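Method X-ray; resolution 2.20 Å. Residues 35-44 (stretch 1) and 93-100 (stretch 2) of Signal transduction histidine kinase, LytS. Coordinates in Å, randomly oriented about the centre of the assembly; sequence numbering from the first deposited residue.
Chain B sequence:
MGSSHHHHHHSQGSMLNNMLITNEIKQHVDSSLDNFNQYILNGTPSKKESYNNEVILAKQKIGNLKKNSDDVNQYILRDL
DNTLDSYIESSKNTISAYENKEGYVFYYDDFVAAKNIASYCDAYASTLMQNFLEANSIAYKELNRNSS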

# COMPACT_ATOMS: atom_id res chain seq x y z
N ASN B 35 12.99 2.21 17.23
CA ASN B 35 14.31 1.82 17.68
C ASN B 35 14.82 0.62 16.91
O ASN B 35 15.97 0.59 16.50
CB ASN B 35 14.30 1.55 19.19
CG ASN B 35 14.32 2.84 19.99
OD1 ASN B 35 15.37 3.44 20.14
ND2 ASN B 35 13.16 3.28 20.47
N PHE B 36 13.93 -0.35 16.69
CA PHE B 36 14.22 -1.51 15.83
C PHE B 36 14.75 -1.08 14.46
O PHE B 36 15.80 -1.55 14.03
CB PHE B 36 12.96 -2.37 15.67
CG PHE B 36 13.06 -3.41 14.59
CD1 PHE B 36 13.82 -4.56 14.77
CD2 PHE B 36 12.37 -3.25 13.39
CE1 PHE B 36 13.90 -5.53 13.78
CE2 PHE B 36 12.45 -4.22 12.40
CZ PHE B 36 13.21 -5.36 12.59
N ASN B 37 14.01 -0.21 13.78
CA ASN B 37 14.41 0.34 12.49
C ASN B 37 15.81 0.95 12.53
O ASN B 37 16.67 0.62 11.70
CB ASN B 37 13.41 1.41 12.04
CG ASN B 37 12.09 0.81 11.53
OD1 ASN B 37 12.02 -0.36 11.16
ND2 ASN B 37 11.05 1.63 11.50
N GLN B 38 16.05 1.83 13.49
CA GLN B 38 17.37 2.46 13.62
C GLN B 38 18.45 1.44 13.88
O GLN B 38 19.56 1.58 13.37
CB GLN B 38 17.36 3.50 14.74
CG GLN B 38 16.46 4.71 14.45
CD GLN B 38 16.35 5.62 15.66
OE1 GLN B 38 17.35 6.16 16.14
NE2 GLN B 38 15.15 5.75 16.19
N TYR B 39 18.14 0.40 14.65
CA TYR B 39 19.14 -0.61 14.94
C TYR B 39 19.57 -1.36 13.69
O TYR B 39 20.76 -1.53 13.44
CB TYR B 39 18.64 -1.61 15.98
CG TYR B 39 19.66 -2.69 16.27
CD1 TYR B 39 20.89 -2.38 16.87
CD2 TYR B 39 19.41 -4.02 15.95
CE1 TYR B 39 21.84 -3.36 17.14
CE2 TYR B 39 20.35 -5.02 16.22
CZ TYR B 39 21.57 -4.68 16.81
OH TYR B 39 22.49 -5.66 17.09
N ILE B 40 18.59 -1.80 12.89
CA ILE B 40 18.89 -2.52 11.66
C ILE B 40 19.67 -1.64 10.68
O ILE B 40 20.51 -2.14 9.93
CB ILE B 40 17.58 -3.02 10.96
CG1 ILE B 40 16.85 -4.02 11.86
CG2 ILE B 40 17.89 -3.65 9.60
CD1 ILE B 40 17.76 -5.11 12.45
N LEU B 41 19.41 -0.33 10.69
CA LEU B 41 20.06 0.58 9.75
C LEU B 41 21.45 1.04 10.18
O LEU B 41 22.21 1.49 9.34
CB LEU B 41 19.20 1.82 9.51
CG LEU B 41 17.86 1.67 8.77
CD1 LEU B 41 17.51 2.99 8.10
CD2 LEU B 41 17.91 0.54 7.75
N ASN B 42 21.79 0.92 11.47
CA ASN B 42 23.11 1.38 11.93
C ASN B 42 23.80 0.53 13.01
O ASN B 42 25.02 0.59 13.17
CB ASN B 42 23.01 2.82 12.45
CG ASN B 42 24.37 3.42 12.79
OD1 ASN B 42 25.29 3.42 11.96
ND2 ASN B 42 24.52 3.89 14.03
N GLY B 43 23.03 -0.23 13.77
CA GLY B 43 23.61 -1.16 14.72
C GLY B 43 23.99 -0.60 16.08
O GLY B 43 24.71 -1.26 16.83
N THR B 44 23.54 0.60 16.41
CA THR B 44 23.78 1.16 17.74
C THR B 44 23.12 0.28 18.81
O THR B 44 21.90 0.15 18.83
CB THR B 44 23.26 2.60 17.85
OG1 THR B 44 23.91 3.42 16.88
CG2 THR B 44 23.53 3.17 19.22
N ASN B 93 13.63 -12.29 14.20
CA ASN B 93 14.23 -12.95 13.05
C ASN B 93 15.07 -11.98 12.23
O ASN B 93 16.15 -12.33 11.76
CB ASN B 93 13.16 -13.61 12.17
CG ASN B 93 12.53 -14.81 12.84
OD1 ASN B 93 13.06 -15.35 13.80
ND2 ASN B 93 11.37 -15.21 12.35
N THR B 94 14.58 -10.75 12.07
CA THR B 94 15.35 -9.73 11.35
C THR B 94 16.65 -9.44 12.09
O THR B 94 17.71 -9.41 11.49
CB THR B 94 14.56 -8.40 11.19
OG1 THR B 94 13.31 -8.65 10.54
CG2 THR B 94 15.36 -7.41 10.37
N ILE B 95 16.57 -9.22 13.40
CA ILE B 95 17.74 -8.89 14.21
C ILE B 95 18.77 -10.02 14.12
O ILE B 95 19.97 -9.80 13.98
CB ILE B 95 17.35 -8.63 15.68
CG1 ILE B 95 16.57 -7.33 15.80
CG2 ILE B 95 18.58 -8.59 16.58
CD1 ILE B 95 16.07 -7.09 17.20
N SER B 96 18.26 -11.24 14.18
CA SER B 96 19.10 -12.42 14.09
C SER B 96 19.86 -12.51 12.76
O SER B 96 21.05 -12.78 12.75
CB SER B 96 18.24 -13.66 14.30
OG SER B 96 19.02 -14.83 14.19
N ALA B 97 19.19 -12.30 11.64
CA ALA B 97 19.86 -12.33 10.34
C ALA B 97 20.81 -11.15 10.20
O ALA B 97 21.89 -11.28 9.64
CB ALA B 97 18.83 -12.31 9.20
N TYR B 98 20.41 -10.01 10.73
CA TYR B 98 21.23 -8.81 10.70
C TYR B 98 22.55 -9.01 11.43
O TYR B 98 23.62 -8.67 10.91
CB TYR B 98 20.47 -7.64 11.32
CG TYR B 98 21.31 -6.39 11.51
CD1 TYR B 98 21.68 -5.61 10.43
CD2 TYR B 98 21.71 -5.98 12.78
CE1 TYR B 98 22.42 -4.47 10.59
CE2 TYR B 98 22.47 -4.84 12.95
CZ TYR B 98 22.82 -4.09 11.85
OH TYR B 98 23.56 -2.95 12.00
N GLU B 99 22.48 -9.56 12.64
CA GLU B 99 23.67 -9.71 13.47
C GLU B 99 24.58 -10.82 12.95
O GLU B 99 25.78 -10.82 13.21
CB GLU B 99 23.26 -9.97 14.91
CG GLU B 99 22.60 -8.76 15.55
CD GLU B 99 22.16 -9.01 16.98
OE1 GLU B 99 22.02 -10.19 17.35
OE2 GLU B 99 21.97 -8.03 17.74
N ASN B 100 24.01 -11.75 12.19
CA ASN B 100 24.76 -12.75 11.44
C ASN B 100 25.39 -12.20 10.16
O ASN B 100 26.00 -12.95 9.40
CB ASN B 100 23.87 -13.92 11.06
CG ASN B 100 24.02 -15.08 11.99
OD1 ASN B 100 24.97 -15.86 11.87
ND2 ASN B 100 23.10 -15.21 12.94

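Two nearly parallel helices, their axes 10.4 Å apart at closest approach and inclined by 16°, pack through an aromatic and aliphatic seam that ends in one short tyrosine–glutamate hydrogen bond. The stretches bury 419 Å² between them, both sides summed. Tyr-98 is the centrepiece, with the largest area covered by the opposing stretch. Its CA-to-CB bond points toward the first helix, and the t rotamer lays the ring along that helix's last turn. There one face receives the backbone: Ile-40 CA sits 4.2 Å from the centroid of the Tyr-98 ring, almost on the ring normal, a CH-pi contact. The edge of the Tyr-98 ring meets the face of Tyr-39, with centroids 5.3 Å apart and planes at 69°, so a flat side chain serves two neighbours at once.

The far end of Tyr-98 sets the rule for Gly-43. Tyr-98 OH lies 3.3 Å from Gly-43 CA, and an ideal CB on Gly-43 would come within 2.7 Å of that OH. The positive phi of Gly-43 would also jam a CB against the preceding carbonyl, so backbone and packing both call for glycine.

The CA-to-CB bond of Tyr-39 points sideways to the second helix, yet the end of its side chain comes nearer. Beyond the ring's apolar contacts, Tyr-39 OH donates to Glu-99 OE2 at 2.5 Å. The long Glu-99 side chain suits this exposed margin, reaching the phenol.

Ile-40 CD1 fits among Thr-94 CG2 (3.9 Å), Ile-95 CG1 (4.2 Å) and Tyr-98 CB (3.9 Å). One turn earlier, Phe-36 turns its ring edge to Thr-94 CB, 3.6 Å from Phe-36 CZ, and to Ile-95 CG1, 3.8 Å from Phe-36 CE1. Phe-36, Ile-40 and Ile-95 are buried, and their apolar side chains leave no polar group unpaired. Buried Thr-94 has its CA-to-CB bond toward the first stretch; its hydroxyl is hydrogen-bonded elsewhere in the structure.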